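Local atomic coordinates of race-specific elicitor A4 (Passalora fulva, PDB entry 6BN0), a protein that binds chitin as a fungal effector with a CBM14-type chitin-binding domain and triggers a hypersensitive response in tomato genotypes carrying Cf-4. Residues P38-E41 / V42-K46; P8-V11 / I12-C16. All coordinates share one frame; numbering follows the deposited sequence.

Contact 1 of 2, residues P38-E41 / V42-K46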
loop_
_atom_site.group_PDB
_atom_site.type_symbol
_atom_site.label_atom_id
_atom_site.label_comp_id
_atom_site.label_asym_id
_atom_site.label_seq_id
_atom_site.Cartn_x
_atom_site.Cartn_y
_atom_site.Cartn_z
ATOM N N PRO A 38 13.600 -6.542 -5.273
ATOM C CA PRO A 38 14.461 -7.055 -6.358
ATOM C C PRO A 38 15.921 -6.719 -6.129
ATOM O O PRO A 38 16.255 -5.629 -5.679
ATOM C CB PRO A 38 13.913 -6.361 -7.626
ATOM C CG PRO A 38 12.463 -6.091 -7.275
ATOM C CD PRO A 38 12.484 -5.723 -5.788
ATOM N N LEU A 39 16.799 -7.682 -6.412
ATOM C CA LEU A 39 18.229 -7.458 -6.269
ATOM C C LEU A 39 18.956 -7.392 -7.595
ATOM O O LEU A 39 20.088 -6.905 -7.634
ATOM C CB LEU A 39 18.877 -8.558 -5.408
ATOM C CG LEU A 39 18.434 -8.529 -3.944
ATOM C CD1 LEU A 39 19.030 -9.710 -3.145
ATOM C CD2 LEU A 39 18.776 -7.181 -3.303
ATOM N N ASP A 40 18.334 -7.851 -8.673
ATOM C CA ASP A 40 18.974 -7.862 -9.982
ATOM C C ASP A 40 17.905 -8.082 -11.045
ATOM O O ASP A 40 16.715 -8.224 -10.746
ATOM C CB ASP A 40 20.066 -8.938 -10.066
ATOM C CG ASP A 40 19.542 -10.340 -9.741
ATOM O OD1 ASP A 40 18.338 -10.621 -9.969
ATOM O OD2 ASP A 40 20.348 -11.177 -9.278
ATOM N N GLU A 41 18.360 -8.163 -12.293
ATOM C CA GLU A 41 17.490 -8.295 -13.451
ATOM C C GLU A 41 16.974 -9.713 -13.663
ATOM O O GLU A 41 16.070 -9.904 -14.480
ATOM C CB GLU A 41 18.259 -7.847 -14.700
ATOM C CG GLU A 41 17.444 -7.098 -15.724
ATOM C CD GLU A 41 18.326 -6.344 -16.724
ATOM O OE1 GLU A 41 18.925 -6.984 -17.622
ATOM O OE2 GLU A 41 18.428 -5.104 -16.606
ATOM N N VAL A 42 17.528 -10.707 -12.969
ATOM C CA VAL A 42 17.251 -12.105 -13.269
ATOM C C VAL A 42 16.290 -12.722 -12.258
ATOM O O VAL A 42 16.111 -13.941 -12.244
ATOM C CB VAL A 42 18.550 -12.929 -13.372
ATOM C CG1 VAL A 42 19.255 -12.649 -14.701
ATOM C CG2 VAL A 42 19.489 -12.639 -12.196
ATOM N N GLY A 43 15.654 -11.907 -11.425
ATOM C CA GLY A 43 14.570 -12.385 -10.599
ATOM C C GLY A 43 14.934 -12.672 -9.162
ATOM O O GLY A 43 14.061 -13.096 -8.397
ATOM N N ASN A 44 16.181 -12.454 -8.763
ATOM C CA ASN A 44 16.540 -12.644 -7.366
ATOM C C ASN A 44 16.056 -11.473 -6.535
ATOM O O ASN A 44 16.016 -10.332 -6.997
ATOM C CB ASN A 44 18.043 -12.828 -7.206
ATOM C CG ASN A 44 18.531 -14.061 -7.902
ATOM O OD1 ASN A 44 18.032 -15.152 -7.654
ATOM N ND2 ASN A 44 19.502 -13.898 -8.789
ATOM N N ALA A 45 15.658 -11.767 -5.302
ATOM C CA ALA A 45 15.055 -10.762 -4.458
ATOM C C ALA A 45 15.317 -11.087 -3.002
ATOM O O ALA A 45 15.551 -12.247 -2.626
ATOM C CB ALA A 45 13.560 -10.653 -4.708
ATOM N N LYS A 46 15.335 -10.030 -2.205
ATOM C CA LYS A 46 15.503 -10.147 -0.769
ATOM C C LYS A 46 14.120 -10.172 -0.141
ATOM O O LYS A 46 13.316 -9.267 -0.416
ATOM C CB LYS A 46 16.311 -8.969 -0.214
ATOM C CG LYS A 46 16.259 -8.865 1.287
ATOM C CD LYS A 46 16.343 -7.457 1.729
ATOM C CE LYS A 46 17.629 -7.198 2.395
ATOM N NZ LYS A 46 17.556 -7.731 3.782
#
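Pro38 and Ala45 face each other as an antiparallel non-hydrogen-bonded pair with their CA atoms 4.2 Å apart, and the chain reverses through the six residues between them. The last backbone bond before the turn runs from Leu39 N to Asn44 O at 2.8 Å. The Asp40 carboxylate bridges the turn, accepting from the amides of Val42 and Asn44 and from the side chain of Asn44. Its CG lies between the backbone N and the carbonyl carbon (chi1 56°), which aims the group across the loop. Asp40 OD1 takes two amide hydrogens from opposite faces of its plane: Val42 N, at 3.1 Å, sits well above the carboxylate, while Asn44 N comes from the syn side. Asp40 OD2 offers its syn lone pair to Asn44 ND2 at 2.9 Å in a nearly straight bond, with the two flat groups turned 62° apart. This is the hairpin joining strands 32-38 and 45-51 of the chitin-binding domain, and an aspartate suits it because its short acid can collect several N-H groups at once. Gly43 has positive phi (101°), where a CB would press on the preceding carbonyl oxygen. Val42 lays CG2 against the carboxylate, 3.2 Å from Asp40 OD1. Leu39 rests CD1 on the returning strand, 3.8 Å from Lys46 N.

Contact 2 of 2, residues P8-V11 / I12-C16. With NAG (2-acetamido-2-deoxy-beta-D-glucopyranose), chain E; NAG (2-acetamido-2-deoxy-beta-D-glucopyranose), chain B.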
loop_
_atom_site.group_PDB
_atom_site.type_symbol
_atom_site.label_atom_id
_atom_site.label_comp_id
_atom_site.label_asym_id
_atom_site.label_seq_id
_atom_site.Cartn_x
_atom_site.Cartn_y
_atom_site.Cartn_z
ATOM N N PRO A 8 10.863 -16.052 -8.897
ATOM C CA PRO A 8 11.627 -15.248 -9.860
ATOM C C PRO A 8 10.806 -14.648 -10.991
ATOM O O PRO A 8 11.040 -13.503 -11.380
ATOM C CB PRO A 8 12.631 -16.275 -10.421
ATOM C CG PRO A 8 12.738 -17.296 -9.395
ATOM C CD PRO A 8 11.440 -17.383 -8.685
ATOM N N GLN A 9 9.884 -15.417 -11.571
ATOM C CA GLN A 9 9.095 -14.890 -12.674
ATOM C C GLN A 9 8.219 -13.739 -12.211
ATOM O O GLN A 9 7.961 -12.794 -12.976
ATOM C CB GLN A 9 8.232 -15.990 -13.283
ATOM C CG GLN A 9 7.739 -15.621 -14.670
ATOM C CD GLN A 9 8.906 -15.376 -15.622
ATOM O OE1 GLN A 9 9.715 -16.276 -15.872
ATOM N NE2 GLN A 9 9.013 -14.152 -16.137
ATOM N N GLU A 10 7.699 -13.833 -10.984
ATOM C CA GLU A 10 6.915 -12.723 -10.449
ATOM C C GLU A 10 7.803 -11.505 -10.273
ATOM O O GLU A 10 7.402 -10.381 -10.597
ATOM C CB GLU A 10 6.240 -13.130 -9.129
ATOM C CG GLU A 10 5.703 -11.994 -8.222
ATOM C CD GLU A 10 4.311 -11.509 -8.621
ATOM O OE1 GLU A 10 3.830 -11.947 -9.688
ATOM O OE2 GLU A 10 3.703 -10.679 -7.889
ATOM N N VAL A 11 9.051 -11.722 -9.852
ATOM C CA VAL A 11 9.959 -10.595 -9.669
ATOM C C VAL A 11 10.300 -9.959 -11.013
ATOM O O VAL A 11 10.251 -8.734 -11.167
ATOM C CB VAL A 11 11.209 -11.074 -8.906
ATOM C CG1 VAL A 11 12.227 -9.934 -8.711
ATOM C CG2 VAL A 11 10.778 -11.665 -7.533
ATOM N N ILE A 12 10.606 -10.780 -12.018
ATOM C CA ILE A 12 10.977 -10.259 -13.330
ATOM C C ILE A 12 9.797 -9.538 -13.983
ATOM O O ILE A 12 9.965 -8.518 -14.657
ATOM C CB ILE A 12 11.483 -11.425 -14.216
ATOM C CG1 ILE A 12 12.818 -11.993 -13.713
ATOM C CG2 ILE A 12 11.575 -11.002 -15.680
ATOM C CD1 ILE A 12 13.204 -13.343 -14.367
ATOM N N ASP A 13 8.596 -10.084 -13.843
ATOM C CA ASP A 13 7.464 -9.575 -14.599
ATOM C C ASP A 13 6.970 -8.253 -14.032
ATOM O O ASP A 13 6.686 -7.316 -14.784
ATOM C CB ASP A 13 6.320 -10.591 -14.594
ATOM C CG ASP A 13 6.541 -11.754 -15.552
ATOM O OD1 ASP A 13 7.531 -11.764 -16.314
ATOM O OD2 ASP A 13 5.684 -12.663 -15.546
ATOM N N THR A 14 6.844 -8.163 -12.705
ATOM C CA THR A 14 6.220 -7.015 -12.068
ATOM C C THR A 14 7.225 -6.005 -11.555
ATOM O O THR A 14 6.842 -4.860 -11.290
ATOM C CB THR A 14 5.359 -7.460 -10.881
ATOM O OG1 THR A 14 6.230 -7.835 -9.806
ATOM C CG2 THR A 14 4.480 -8.660 -11.249
ATOM N N LYS A 15 8.487 -6.420 -11.404
ATOM C CA LYS A 15 9.541 -5.641 -10.751
ATOM C C LYS A 15 9.131 -5.252 -9.330
ATOM O O LYS A 15 9.692 -4.310 -8.756
ATOM C CB LYS A 15 9.901 -4.397 -11.580
ATOM C CG LYS A 15 9.872 -4.669 -13.107
ATOM C CD LYS A 15 11.193 -4.401 -13.736
ATOM C CE LYS A 15 11.241 -4.826 -15.209
ATOM N NZ LYS A 15 11.570 -6.281 -15.378
ATOM N N CYS A 16 8.161 -5.982 -8.777
ATOM C CA CYS A 16 7.616 -5.776 -7.428
ATOM C C CYS A 16 7.132 -4.342 -7.207
ATOM O O CYS A 16 7.129 -3.840 -6.075
ATOM C CB CYS A 16 8.640 -6.185 -6.368
ATOM S SG CYS A 16 9.215 -7.922 -6.636
HETATM C C1 NAG E . 7.737 0.201 -4.813
HETATM C C2 NAG E . 7.276 -0.693 -3.676
HETATM C C3 NAG E . 5.748 -0.797 -3.666
HETATM C C4 NAG E . 5.098 0.587 -3.726
HETATM C C5 NAG E . 5.696 1.413 -4.882
HETATM C C6 NAG E . 5.228 2.865 -4.922
HETATM C C7 NAG E . 8.857 -2.453 -2.960
HETATM C C8 NAG E . 9.401 -3.847 -3.253
HETATM N N2 NAG E . 7.887 -2.018 -3.778
HETATM O O3 NAG E . 5.398 -1.454 -2.443
HETATM O O4 NAG E . 3.717 0.409 -3.995
HETATM O O5 NAG E . 7.114 1.468 -4.707
HETATM O O6 NAG E . 5.415 3.463 -3.646
HETATM O O7 NAG E . 9.284 -1.766 -2.027
HETATM C C1 NAG B . 12.352 1.692 -6.739
HETATM C C2 NAG B . 11.138 2.616 -6.813
HETATM C C3 NAG B . 10.094 2.220 -5.759
HETATM C C4 NAG B . 9.797 0.724 -5.829
HETATM C C5 NAG B . 11.100 -0.074 -5.831
HETATM C C6 NAG B . 10.911 -1.572 -5.979
HETATM C C7 NAG B . 11.053 5.001 -7.372
HETATM C C8 NAG B . 11.595 6.361 -7.059
HETATM N N2 NAG B . 11.545 3.999 -6.642
HETATM O O1 NAG B . 13.229 2.017 -7.765
HETATM O O3 NAG B . 8.902 2.987 -5.936
HETATM O O4 NAG B . 9.123 0.337 -4.641
HETATM O O5 NAG B . 11.939 0.364 -6.905
HETATM O O6 NAG B . 10.238 -1.904 -7.187
HETATM O O7 NAG B . 10.207 4.818 -8.241
#
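Glu10 O receives two hydrogens from Thr14, one from the backbone N and one from OG1 at 2.9 Å, arriving on opposite faces of the carbonyl plane. Glu10 and Thr14 lie in the short helix 8-14; its backbone bonds also link Ile12 N to Pro8 O, Asp13 N to Gln9 O and Lys15 N to Val11 O. Proline suits the first turn, where its missing N-H costs no helical bond. Thr14 OG1 can reach back because it lies between its own N and carbonyl carbon (chi1 74°); it also accepts from Cys16 N at 2.9 Å, forming an ST turn as the chain leaves the helix. On the outer surface Gln9 bends at chi2 (60°), and Gln9 NE2 donates to Asp13 OD1 at 2.8 Å, coming from above the carboxylate plane. The Glu10 carboxylate passes over Thr14 CG2, and its OE2 accepts from the backbone N of Cys22. Lys15 folds back so that NZ donates to Ile12 O at 2.8 Å, in the carbonyl plane. Val11 lays CG2 4.2 Å from Cys16 SG, the sulfur joined to Cys22. The two carbonyls beyond the helix serve the chitin oligomer: Lys15 O accepts from O6 of one sugar (NAG, chain B), and Cys16 O from the acetamido N2 of another (NAG, chain E) at 3.0 Å, almost straight at 173°.

From the N terminus the chain first forms contact 2, the short helix 8-14 with its exit turn, and finishes it at Cys16 before contact 1 begins. The two are therefore in series, neither nested nor crossed. The chain then passes through strand 23-25 and runs along strand 32-38, and contact 1 closes the hairpin that returns it into strand 45-51. Although separated in sequence, the contacts touch in space: Gly43 and Val42 of the hairpin turn pack against Val11 and Ile12, and Pro38 CG lies 3.6 Å from Lys15 O. The helix is thus joined to one end of the three-stranded sheet, beside the glycan pocket to which Lys15 and Cys16 belong.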